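Local atomic coordinates of thermostable monoacylglycerol lipase (Bacillus, PDB entry 4LHE), a protein that probably hydrolyses the ester bond of monoacylglycerols, releasing a fatty acid and glycerol, as a heat-stable lipase of the alpha/beta hydrolase fold. Residues A[90-95]-A[243-248]; A[99-104]-A[175-180]. All blocks are in the same frame, centred on the assembly; numbering follows the deposited sequence.

Overall arrangement
From the N terminus the chain lays down strands 14-16, 21-26 and 49-52 before reaching strand 90-96, which sits between 21-26 and 115-119 in a mostly parallel sheet. Helix 98-109 follows directly, and its Thr103 packs back on Val93, Thr94 and Gly95 of the strand. Contact 2 closes first: helix 98-109 meets residues 175-180 after the chain has passed through strand 115-119. Contact 1 waits until helix 234-247, almost at the C terminus, returns to strand 90-96, so contact 2 is nested inside its loop. Their centres lie about 18 Å apart; one ties sheet to C-terminal helix, the other helix to helix.

Contact 1 of 2, residues A[90-95]-A[243-248]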
loop_
_atom_site.group_PDB
_atom_site.type_symbol
_atom_site.label_atom_id
_atom_site.label_comp_id
_atom_site.label_asym_id
_atom_site.label_seq_id
_atom_site.Cartn_x
_atom_site.Cartn_y
_atom_site.Cartn_z
ATOM N N THR A 90 -11.548 1.667 -16.737
ATOM C CA THR A 90 -10.856 2.724 -16.013
ATOM C C THR A 90 -10.299 2.093 -14.737
ATOM O O THR A 90 -11.000 1.338 -14.045
ATOM C CB THR A 90 -11.838 3.855 -15.643
ATOM O OG1 THR A 90 -12.550 4.279 -16.816
ATOM C CG2 THR A 90 -11.106 5.049 -15.033
ATOM N N ILE A 91 -9.040 2.375 -14.421
ATOM C CA ILE A 91 -8.443 1.760 -13.242
ATOM C C ILE A 91 -7.766 2.813 -12.376
ATOM O O ILE A 91 -6.991 3.634 -12.877
ATOM C CB ILE A 91 -7.446 0.665 -13.649
ATOM C CG1 ILE A 91 -8.199 -0.554 -14.211
ATOM C CG2 ILE A 91 -6.601 0.270 -12.487
ATOM C CD1 ILE A 91 -7.299 -1.676 -14.679
ATOM N N PHE A 92 -8.090 2.810 -11.083
ATOM C CA PHE A 92 -7.342 3.593 -10.111
ATOM C C PHE A 92 -6.645 2.665 -9.140
ATOM O O PHE A 92 -7.143 1.567 -8.867
ATOM C CB PHE A 92 -8.296 4.460 -9.303
ATOM C CG PHE A 92 -8.992 5.487 -10.111
ATOM C CD1 PHE A 92 -8.297 6.592 -10.589
ATOM C CD2 PHE A 92 -10.353 5.367 -10.373
ATOM C CE1 PHE A 92 -8.958 7.569 -11.344
ATOM C CE2 PHE A 92 -11.009 6.330 -11.116
ATOM C CZ PHE A 92 -10.311 7.430 -11.604
ATOM N N VAL A 93 -5.512 3.107 -8.603
ATOM C CA VAL A 93 -4.772 2.296 -7.643
ATOM C C VAL A 93 -4.554 3.116 -6.362
ATOM O O VAL A 93 -4.288 4.318 -6.429
ATOM C CB VAL A 93 -3.437 1.787 -8.246
ATOM C CG1 VAL A 93 -2.757 0.772 -7.314
ATOM C CG2 VAL A 93 -3.692 1.155 -9.652
ATOM N N THR A 94 -4.733 2.470 -5.209
ATOM C CA THR A 94 -4.470 3.094 -3.914
ATOM C C THR A 94 -3.805 2.067 -2.994
ATOM O O THR A 94 -3.990 0.851 -3.138
ATOM C CB THR A 94 -5.748 3.660 -3.263
ATOM O OG1 THR A 94 -5.412 4.344 -2.047
ATOM C CG2 THR A 94 -6.761 2.541 -2.938
ATOM N N GLY A 95 -2.992 2.532 -2.062
ATOM C CA GLY A 95 -2.358 1.579 -1.176
ATOM C C GLY A 95 -1.708 2.251 0.001
ATOM O O GLY A 95 -1.356 3.426 -0.077
ATOM N N GLU A 243 -14.168 11.436 -4.272
ATOM C CA GLU A 243 -14.188 12.700 -5.005
ATOM C C GLU A 243 -13.105 12.667 -6.096
ATOM O O GLU A 243 -13.368 13.031 -7.249
ATOM C CB GLU A 243 -13.977 13.852 -4.010
ATOM C CG GLU A 243 -13.758 15.224 -4.619
ATOM C CD GLU A 243 -13.218 16.250 -3.620
ATOM O OE1 GLU A 243 -12.601 17.232 -4.082
ATOM O OE2 GLU A 243 -13.411 16.087 -2.388
ATOM N N PHE A 244 -11.910 12.189 -5.740
ATOM C CA PHE A 244 -10.817 12.021 -6.703
ATOM C C PHE A 244 -11.226 11.078 -7.843
ATOM O O PHE A 244 -11.052 11.410 -9.024
ATOM C CB PHE A 244 -9.538 11.528 -6.002
ATOM C CG PHE A 244 -8.356 11.274 -6.938
ATOM C CD1 PHE A 244 -8.025 9.982 -7.328
ATOM C CD2 PHE A 244 -7.560 12.324 -7.388
ATOM C CE1 PHE A 244 -6.945 9.736 -8.161
ATOM C CE2 PHE A 244 -6.476 12.084 -8.229
ATOM C CZ PHE A 244 -6.165 10.786 -8.609
ATOM N N PHE A 245 -11.778 9.918 -7.500
ATOM C CA PHE A 245 -12.207 8.950 -8.516
ATOM C C PHE A 245 -13.249 9.536 -9.496
ATOM O O PHE A 245 -13.076 9.475 -10.725
ATOM C CB PHE A 245 -12.780 7.683 -7.864
ATOM C CG PHE A 245 -11.836 6.972 -6.914
ATOM C CD1 PHE A 245 -10.454 7.040 -7.070
ATOM C CD2 PHE A 245 -12.355 6.216 -5.866
ATOM C CE1 PHE A 245 -9.612 6.364 -6.187
ATOM C CE2 PHE A 245 -11.525 5.549 -4.979
ATOM C CZ PHE A 245 -10.153 5.609 -5.145
ATOM N N ALA A 246 -14.337 10.075 -8.952
ATOM C CA ALA A 246 -15.382 10.727 -9.755
ATOM C C ALA A 246 -14.823 11.773 -10.727
ATOM O O ALA A 246 -15.162 11.772 -11.912
ATOM C CB ALA A 246 -16.428 11.373 -8.832
ATOM N N LYS A 247 -13.973 12.670 -10.229
ATOM C CA LYS A 247 -13.440 13.732 -11.083
ATOM C C LYS A 247 -12.460 13.287 -12.162
ATOM O O LYS A 247 -12.164 14.073 -13.069
ATOM C CB LYS A 247 -12.807 14.856 -10.259
ATOM C CG LYS A 247 -13.796 15.564 -9.370
ATOM C CD LYS A 247 -13.252 16.879 -8.851
ATOM C CE LYS A 247 -12.430 16.684 -7.600
ATOM N NZ LYS A 247 -12.353 17.961 -6.801
ATOM N N HIS A 248 -11.937 12.062 -12.076
ATOM C CA HIS A 248 -10.999 11.600 -13.103
ATOM C C HIS A 248 -11.383 10.269 -13.749
ATOM O O HIS A 248 -10.522 9.553 -14.233
ATOM C CB HIS A 248 -9.587 11.426 -12.526
ATOM C CG HIS A 248 -9.071 12.645 -11.835
ATOM N ND1 HIS A 248 -9.300 12.894 -10.499
ATOM C CD2 HIS A 248 -8.350 13.699 -12.295
ATOM C CE1 HIS A 248 -8.740 14.042 -10.162
ATOM N NE2 HIS A 248 -8.154 14.549 -11.234
#
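The ring of Phe92 reaches out from strand 90-95 and is packed on several fronts by Phe244, Phe245 and His248, near the C terminus. Over one of its faces lies the rim of the Phe245 ring, with CD1 of Phe245 3.7 Å from CD2 of Phe92. The planes are tilted by only 26°, but the centroids stand 5.0 Å apart, so the rings slide past each other and barely overlap. Backbone joins in: CA of Phe245 points an off-centre CH-pi contact at the Phe92 ring. At the ring's edge, CZ of Phe92 comes 3.4 Å from O of His248. CE1 of Phe244 approaches CD1 of Phe92 obliquely at 4.2 Å. CG anti to the carbonyl carbon (chi1 -65°) extends the Phe92 ring from strand toward helix. Cutting it back to an alanine is likely to open a gap between strand and helix, leaving the Phe245 ring without the face it lies over and the His248 carbonyl without its neighbouring ring edge.

His248 is fixed by a nearly straight bond (165°) from ND1 to O of Phe244, 2.7 Å long, while its NE2 bonds Glu215. Away from the sheet the helix is looser and faces solvent: Ala246 and Lys247 are exposed, and NZ of Lys247 meets the anti lone pair of Glu243 OE1 in a 2.8 Å salt bridge. Val23 and Val117, on the neighbouring strands, extend the floor under Phe245. The C-terminal helix packs on one face of the central parallel strands, beside the strand leading into the probable nucleophile elbow, as in other alpha/beta hydrolases.

Contact 2 of 2, residues A[99-104]-A[175-180]; sequences GGTLTL and AQTKAK
Thr177 is the knuckle of this small helix-to-helix contact, pressing both ends of its forked side chain against Thr101 and Leu104. A chi1 of -60° sets OG1 of Thr177 beside its backbone N and leaves CG2 anti to that N, bringing CG2 within 3.7 Å of CB of Leu104 and 3.6 Å of the carbonyl oxygen of Thr101. The other prong, OG1, meets the methyl CG2 of Thr101 at 3.5 Å. Thr101 has the same rotamer, with CG2 turned to the facing helix, and the two threonines meet at a slant. Neither hydroxyl bonds to the other helix: that of Thr177 is hydrogen-bonded to O of Leu173 in its own helix, that of Thr101 to O of Ala122.

On the opposite flank of helix 98-109, Thr103 bends its OG1 back to O of Gly99 at 2.7 Å. That oxygen also accepts Thr103 N, and the two donors arrive from opposite faces of its plane.

Leu104 continues onto Ile116 of strand 115-119 and onto Val123, while Tyr105 and Glu108 carry the cover over Thr177 further along helix 98-109. Residues 175-180, from the insertion between strands 115-119 and 188-193, thus lie against the helix that starts at the probable nucleophile elbow.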
loop_
_atom_site.group_PDB
_atom_site.type_symbol
_atom_site.label_atom_id
_atom_site.label_comp_id
_atom_site.label_asym_id
_atom_site.label_seq_id
_atom_site.Cartn_x
_atom_site.Cartn_y
_atom_site.Cartn_z
ATOM N N GLY A 99 2.158 -0.615 0.247
ATOM C CA GLY A 99 1.124 -0.717 -0.779
ATOM C C GLY A 99 1.130 0.550 -1.608
ATOM O O GLY A 99 0.749 0.554 -2.796
ATOM N N GLY A 100 1.563 1.642 -0.983
ATOM C CA GLY A 100 1.762 2.898 -1.698
ATOM C C GLY A 100 2.987 2.861 -2.589
ATOM O O GLY A 100 3.003 3.454 -3.670
ATOM N N THR A 101 4.023 2.158 -2.146
ATOM C CA THR A 101 5.198 1.973 -2.983
ATOM C C THR A 101 4.814 1.150 -4.217
ATOM O O THR A 101 5.248 1.438 -5.341
ATOM C CB THR A 101 6.317 1.256 -2.210
ATOM O OG1 THR A 101 6.578 1.955 -0.983
ATOM C CG2 THR A 101 7.588 1.204 -3.043
ATOM N N LEU A 102 3.988 0.132 -3.995
ATOM C CA LEU A 102 3.587 -0.800 -5.044
ATOM C C LEU A 102 2.609 -0.155 -5.994
ATOM O O LEU A 102 2.501 -0.563 -7.150
ATOM C CB LEU A 102 2.957 -2.042 -4.420
ATOM C CG LEU A 102 3.988 -2.993 -3.812
ATOM C CD1 LEU A 102 3.302 -3.994 -2.917
ATOM C CD2 LEU A 102 4.731 -3.703 -4.964
ATOM N N THR A 103 1.884 0.843 -5.484
ATOM C CA THR A 103 0.975 1.636 -6.292
ATOM C C THR A 103 1.791 2.509 -7.246
ATOM O O THR A 103 1.501 2.575 -8.451
ATOM C CB THR A 103 0.078 2.519 -5.402
ATOM O OG1 THR A 103 -0.848 1.682 -4.702
ATOM C CG2 THR A 103 -0.698 3.531 -6.254
ATOM N N LEU A 104 2.807 3.175 -6.701
ATOM C CA LEU A 104 3.721 3.974 -7.504
ATOM C C LEU A 104 4.375 3.106 -8.553
ATOM O O LEU A 104 4.444 3.484 -9.719
ATOM C CB LEU A 104 4.788 4.596 -6.615
ATOM C CG LEU A 104 4.240 5.602 -5.607
ATOM C CD1 LEU A 104 5.243 5.789 -4.487
ATOM C CD2 LEU A 104 3.923 6.949 -6.283
ATOM N N ALA A 175 13.944 1.308 -3.996
ATOM C CA ALA A 175 14.982 1.863 -4.866
ATOM C C ALA A 175 14.527 1.881 -6.312
ATOM O O ALA A 175 14.629 2.903 -6.986
ATOM C CB ALA A 175 16.279 1.061 -4.730
ATOM N N GLN A 176 14.056 0.736 -6.795
ATOM C CA GLN A 176 13.588 0.618 -8.167
ATOM C C GLN A 176 12.367 1.522 -8.381
ATOM O O GLN A 176 12.120 1.976 -9.503
ATOM C CB GLN A 176 13.251 -0.853 -8.486
ATOM C CG GLN A 176 13.506 -1.283 -9.934
ATOM C CD GLN A 176 12.714 -2.532 -10.343
ATOM O OE1 GLN A 176 11.917 -2.498 -11.293
ATOM N NE2 GLN A 176 12.938 -3.638 -9.636
ATOM N N THR A 177 11.619 1.805 -7.306
ATOM C CA THR A 177 10.405 2.636 -7.405
ATOM C C THR A 177 10.728 4.125 -7.421
ATOM O O THR A 177 10.271 4.861 -8.292
ATOM C CB THR A 177 9.406 2.365 -6.247
ATOM O OG1 THR A 177 9.003 0.990 -6.266
ATOM C CG2 THR A 177 8.174 3.246 -6.382
ATOM N N LYS A 178 11.516 4.569 -6.454
ATOM C CA LYS A 178 11.917 5.966 -6.387
ATOM C C LYS A 178 12.672 6.396 -7.650
ATOM O O LYS A 178 12.456 7.490 -8.176
ATOM C CB LYS A 178 12.799 6.178 -5.166
ATOM C CG LYS A 178 13.335 7.583 -5.026
ATOM C CD LYS A 178 14.318 7.601 -3.875
ATOM C CE LYS A 178 14.754 9.003 -3.513
ATOM N NZ LYS A 178 15.237 9.027 -2.099
ATOM N N ALA A 179 13.547 5.521 -8.136
ATOM C CA ALA A 179 14.335 5.800 -9.334
ATOM C C ALA A 179 13.451 6.117 -10.535
ATOM O O ALA A 179 13.801 6.948 -11.383
ATOM C CB ALA A 179 15.253 4.621 -9.649
ATOM N N LYS A 180 12.298 5.459 -10.601
ATOM C CA LYS A 180 11.460 5.544 -11.782
ATOM C C LYS A 180 10.203 6.394 -11.619
ATOM O O LYS A 180 9.270 6.215 -12.388
ATOM C CB LYS A 180 11.060 4.139 -12.234
ATOM C CG LYS A 180 12.218 3.247 -12.649
ATOM C CD LYS A 180 12.762 3.661 -14.005
ATOM C CE LYS A 180 14.172 4.245 -13.902
ATOM N NZ LYS A 180 15.232 3.203 -14.043
#